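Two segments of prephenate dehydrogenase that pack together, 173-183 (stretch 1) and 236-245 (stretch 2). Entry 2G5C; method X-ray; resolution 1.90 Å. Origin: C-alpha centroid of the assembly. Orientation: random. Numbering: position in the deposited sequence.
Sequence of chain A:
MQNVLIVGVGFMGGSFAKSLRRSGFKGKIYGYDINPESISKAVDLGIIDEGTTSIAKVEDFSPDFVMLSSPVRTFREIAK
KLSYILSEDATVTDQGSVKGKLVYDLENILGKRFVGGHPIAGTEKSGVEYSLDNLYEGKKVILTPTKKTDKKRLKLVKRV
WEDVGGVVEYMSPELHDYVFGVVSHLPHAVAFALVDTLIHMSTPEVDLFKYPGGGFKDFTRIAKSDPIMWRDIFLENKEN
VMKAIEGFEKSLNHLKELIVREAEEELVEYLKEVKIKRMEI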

# COMPACT_ATOMS: atom_id res chain seq x y z
N PRO A 173 -3.77 8.45 -26.43
CA PRO A 173 -4.88 8.43 -25.48
C PRO A 173 -5.17 7.02 -24.94
O PRO A 173 -5.44 6.84 -23.75
CB PRO A 173 -6.04 8.98 -26.30
CG PRO A 173 -5.36 10.01 -27.14
CD PRO A 173 -4.10 9.29 -27.60
N GLU A 174 -5.10 6.03 -25.83
CA GLU A 174 -5.37 4.65 -25.44
C GLU A 174 -4.27 4.01 -24.62
O GLU A 174 -4.55 3.24 -23.70
CB GLU A 174 -5.68 3.80 -26.68
CG GLU A 174 -4.91 4.18 -27.94
CD GLU A 174 -5.38 5.49 -28.55
OE1 GLU A 174 -6.59 5.60 -28.88
OE2 GLU A 174 -4.55 6.41 -28.71
N LEU A 175 -3.01 4.31 -24.93
CA LEU A 175 -1.91 3.74 -24.17
C LEU A 175 -1.93 4.29 -22.75
O LEU A 175 -1.67 3.57 -21.80
CB LEU A 175 -0.56 4.04 -24.83
CG LEU A 175 0.65 3.44 -24.11
CD1 LEU A 175 0.48 1.93 -23.96
CD2 LEU A 175 1.92 3.76 -24.90
N HIS A 176 -2.26 5.58 -22.62
CA HIS A 176 -2.32 6.19 -21.29
C HIS A 176 -3.33 5.46 -20.42
O HIS A 176 -3.02 5.09 -19.29
CB HIS A 176 -2.71 7.67 -21.41
CG HIS A 176 -3.01 8.32 -20.09
ND1 HIS A 176 -4.20 8.14 -19.42
CD2 HIS A 176 -2.27 9.16 -19.32
CE1 HIS A 176 -4.19 8.85 -18.30
NE2 HIS A 176 -3.03 9.47 -18.22
N ASP A 177 -4.53 5.24 -20.94
CA ASP A 177 -5.56 4.57 -20.16
C ASP A 177 -5.25 3.11 -19.87
O ASP A 177 -5.74 2.55 -18.88
CB ASP A 177 -6.91 4.69 -20.85
CG ASP A 177 -7.52 6.07 -20.67
OD1 ASP A 177 -6.78 7.00 -20.27
OD2 ASP A 177 -8.73 6.22 -20.92
N TYR A 178 -4.46 2.49 -20.72
CA TYR A 178 -4.10 1.10 -20.49
C TYR A 178 -3.10 1.06 -19.34
O TYR A 178 -3.29 0.35 -18.36
CB TYR A 178 -3.45 0.48 -21.73
CG TYR A 178 -2.93 -0.92 -21.48
CD1 TYR A 178 -3.81 -1.99 -21.36
CD2 TYR A 178 -1.57 -1.16 -21.31
CE1 TYR A 178 -3.34 -3.28 -21.08
CE2 TYR A 178 -1.09 -2.43 -21.03
CZ TYR A 178 -1.98 -3.48 -20.92
OH TYR A 178 -1.51 -4.74 -20.63
N VAL A 179 -2.03 1.83 -19.48
CA VAL A 179 -0.98 1.88 -18.48
C VAL A 179 -1.51 2.24 -17.09
O VAL A 179 -1.27 1.53 -16.12
CB VAL A 179 0.12 2.88 -18.89
CG1 VAL A 179 1.16 3.02 -17.77
CG2 VAL A 179 0.79 2.40 -20.16
N PHE A 180 -2.23 3.35 -16.99
CA PHE A 180 -2.76 3.77 -15.70
C PHE A 180 -3.91 2.91 -15.23
O PHE A 180 -4.25 2.90 -14.05
CB PHE A 180 -3.10 5.25 -15.76
CG PHE A 180 -1.88 6.11 -15.87
CD1 PHE A 180 -1.11 6.39 -14.75
CD2 PHE A 180 -1.42 6.54 -17.12
CE1 PHE A 180 0.11 7.06 -14.86
CE2 PHE A 180 -0.21 7.21 -17.24
CZ PHE A 180 0.56 7.47 -16.10
N GLY A 181 -4.51 2.17 -16.16
CA GLY A 181 -5.58 1.28 -15.78
C GLY A 181 -4.96 0.18 -14.94
O GLY A 181 -5.55 -0.29 -13.97
N VAL A 182 -3.74 -0.22 -15.30
CA VAL A 182 -3.06 -1.28 -14.56
C VAL A 182 -2.25 -0.80 -13.36
O VAL A 182 -2.35 -1.38 -12.27
CB VAL A 182 -2.11 -2.10 -15.49
CG1 VAL A 182 -1.53 -3.29 -14.73
CG2 VAL A 182 -2.88 -2.58 -16.73
N VAL A 183 -1.46 0.26 -13.53
CA VAL A 183 -0.61 0.75 -12.44
C VAL A 183 -1.27 1.66 -11.40
O VAL A 183 -0.68 1.91 -10.35
CB VAL A 183 0.64 1.50 -12.97
CG1 VAL A 183 1.42 0.60 -13.94
CG2 VAL A 183 0.23 2.81 -13.66
N GLU A 236 -15.35 5.48 -16.79
CA GLU A 236 -14.64 6.04 -17.94
C GLU A 236 -13.59 5.09 -18.54
O GLU A 236 -13.39 5.08 -19.75
CB GLU A 236 -13.98 7.35 -17.54
CG GLU A 236 -13.45 8.20 -18.70
CD GLU A 236 -14.56 8.90 -19.48
OE1 GLU A 236 -15.62 9.19 -18.87
OE2 GLU A 236 -14.37 9.17 -20.68
N ASN A 237 -12.94 4.31 -17.69
CA ASN A 237 -11.90 3.39 -18.16
C ASN A 237 -12.32 1.93 -17.94
O ASN A 237 -11.48 1.06 -17.71
CB ASN A 237 -10.59 3.66 -17.40
CG ASN A 237 -9.36 3.23 -18.19
OD1 ASN A 237 -8.27 3.06 -17.63
ND2 ASN A 237 -9.52 3.06 -19.50
N LYS A 238 -13.62 1.68 -18.03
CA LYS A 238 -14.17 0.35 -17.80
C LYS A 238 -13.44 -0.83 -18.44
O LYS A 238 -13.10 -1.80 -17.76
CB LYS A 238 -15.65 0.30 -18.21
CG LYS A 238 -16.35 -1.00 -17.85
CD LYS A 238 -17.81 -1.01 -18.30
CE LYS A 238 -17.91 -1.00 -19.82
NZ LYS A 238 -19.33 -0.94 -20.29
N GLU A 239 -13.20 -0.76 -19.75
CA GLU A 239 -12.53 -1.87 -20.43
C GLU A 239 -11.16 -2.20 -19.86
O GLU A 239 -10.89 -3.36 -19.54
CB GLU A 239 -12.41 -1.58 -21.93
CG GLU A 239 -13.76 -1.42 -22.61
CD GLU A 239 -14.76 -2.45 -22.15
OE1 GLU A 239 -14.45 -3.66 -22.24
OE2 GLU A 239 -15.85 -2.06 -21.69
N ASN A 240 -10.30 -1.20 -19.74
CA ASN A 240 -8.96 -1.42 -19.21
C ASN A 240 -8.98 -1.88 -17.75
O ASN A 240 -8.22 -2.76 -17.36
CB ASN A 240 -8.13 -0.15 -19.34
CG ASN A 240 -7.77 0.15 -20.78
OD1 ASN A 240 -7.62 1.32 -21.17
ND2 ASN A 240 -7.62 -0.90 -21.59
N VAL A 241 -9.85 -1.28 -16.94
CA VAL A 241 -9.94 -1.67 -15.54
C VAL A 241 -10.38 -3.13 -15.46
O VAL A 241 -9.86 -3.90 -14.65
CB VAL A 241 -10.94 -0.76 -14.78
CG1 VAL A 241 -11.22 -1.31 -13.39
CG2 VAL A 241 -10.37 0.65 -14.66
N MSE A 242 -11.34 -3.52 -16.29
CA MSE A 242 -11.81 -4.89 -16.31
C MSE A 242 -10.67 -5.83 -16.71
O MSE A 242 -10.47 -6.88 -16.08
CB MSE A 242 -12.98 -5.05 -17.27
CG MSE A 242 -14.26 -4.38 -16.79
SE MSE A 242 -14.76 -5.04 -15.04
CE MSE A 242 -14.88 -6.93 -15.49
N LYS A 243 -9.92 -5.46 -17.74
CA LYS A 243 -8.79 -6.27 -18.20
C LYS A 243 -7.74 -6.39 -17.10
O LYS A 243 -7.18 -7.46 -16.87
CB LYS A 243 -8.13 -5.65 -19.43
CG LYS A 243 -8.96 -5.70 -20.71
CD LYS A 243 -8.20 -5.04 -21.86
CE LYS A 243 -8.95 -5.15 -23.18
NZ LYS A 243 -8.17 -4.59 -24.32
N ALA A 244 -7.47 -5.26 -16.44
CA ALA A 244 -6.48 -5.21 -15.36
C ALA A 244 -6.88 -6.12 -14.20
O ALA A 244 -6.04 -6.87 -13.68
CB ALA A 244 -6.32 -3.77 -14.87
N ILE A 245 -8.15 -6.07 -13.80
CA ILE A 245 -8.63 -6.93 -12.72
C ILE A 245 -8.52 -8.40 -13.11
O ILE A 245 -8.17 -9.23 -12.29
CB ILE A 245 -10.11 -6.62 -12.37
CG1 ILE A 245 -10.20 -5.25 -11.70
CG2 ILE A 245 -10.67 -7.70 -11.45
CD1 ILE A 245 -11.63 -4.83 -11.35
O HOH W 1 -6.70 1.90 -23.80

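The two stretches pack as a pair of helices whose axes approach to 8.5 Å and whose N-to-C directions differ by 41°. No direct hydrogen bond passes between them, and only 330 Å² of surface, both sides summed, is buried. The contact rests instead on close packing of small groups, on two asparagines that bond to each other, and on one bridging water.

Stretch 1 begins with Pro-173, which is out of reach of the second stretch. Glu-174 contributes through its backbone. Water 1 donates one hydrogen bond to Glu-174 O, 2.5 Å from the water oxygen, and another to Asn-240 OD1, 2.8 Å away, so that two acceptors that could not bond directly are joined by a shared donor. The Glu-174 side chain leads away from the contact, as suits a charged group in an exposed position. Leu-175 points away and His-176 lies sideways, but the latter has an indirect part: His-176 ND1 donates to Asp-177 OD1 at 2.9 Å, satisfying a carboxylate oxygen in a buried residue.

Asp-177 points toward stretch 2 and meets both asparagines. Its CB lies 3.4 Å from Asn-237 ND2 and 3.5 Å from Asn-240 OD1. Its carbonyl is more crowded: Asp-177 O is 2.9 Å from Asn-237 OD1 and 3.2 Å from Asn-240 OD1. All three oxygens are acceptors, so these short distances mark tight packing and not bonds. The asparagines are tied together within their own stretch, Asn-237 ND2 donating to Asn-240 OD1 at 3.1 Å. Asn-237 uses both ends of its amide, since its OD1 bonds just outside the stretch; Asn-240 serves as an acceptor, its OD1 taking hydrogen bonds from Asn-237 ND2 and from water 1.

The CA-to-CB bond of Tyr-178 points away, yet its ring remains within reach. Asn-240 ND2 sits at the ring edge, near its plane, 4.0 Å from Tyr-178 CD1. The backbone Tyr-178 N is 3.4 Å from Asn-240 OD1, but the angle is poor for a hydrogen bond; this amide is served by Glu-174 O within its own helix. Val-179 and Phe-180 make no contact, the first pointing away and the second leading its ring away.

Gly-181 is where the absence of a side chain matters most. Its CA lies 5.3 Å from Val-241 CA and 3.7 Å from Asn-237 OD1. A CB here would point toward stretch 2, only 3.1 Å from both Asn-240 CB and Asn-237 OD1, and would clash with Asp-177 O at 2.7 Å. Its carbonyl packs as well, with Gly-181 O 3.7 Å from Ala-244 CB.

Val-182 closes the contact with its apolar part. Its CG2 meets Ala-244 CB at 4.1 Å, and the single methyl of the alanine fits where Val-182 CA and Ala-244 CA are just 5.3 Å apart. Both residues are buried, as their hydrocarbon surfaces favor. Val-183 is already out of reach.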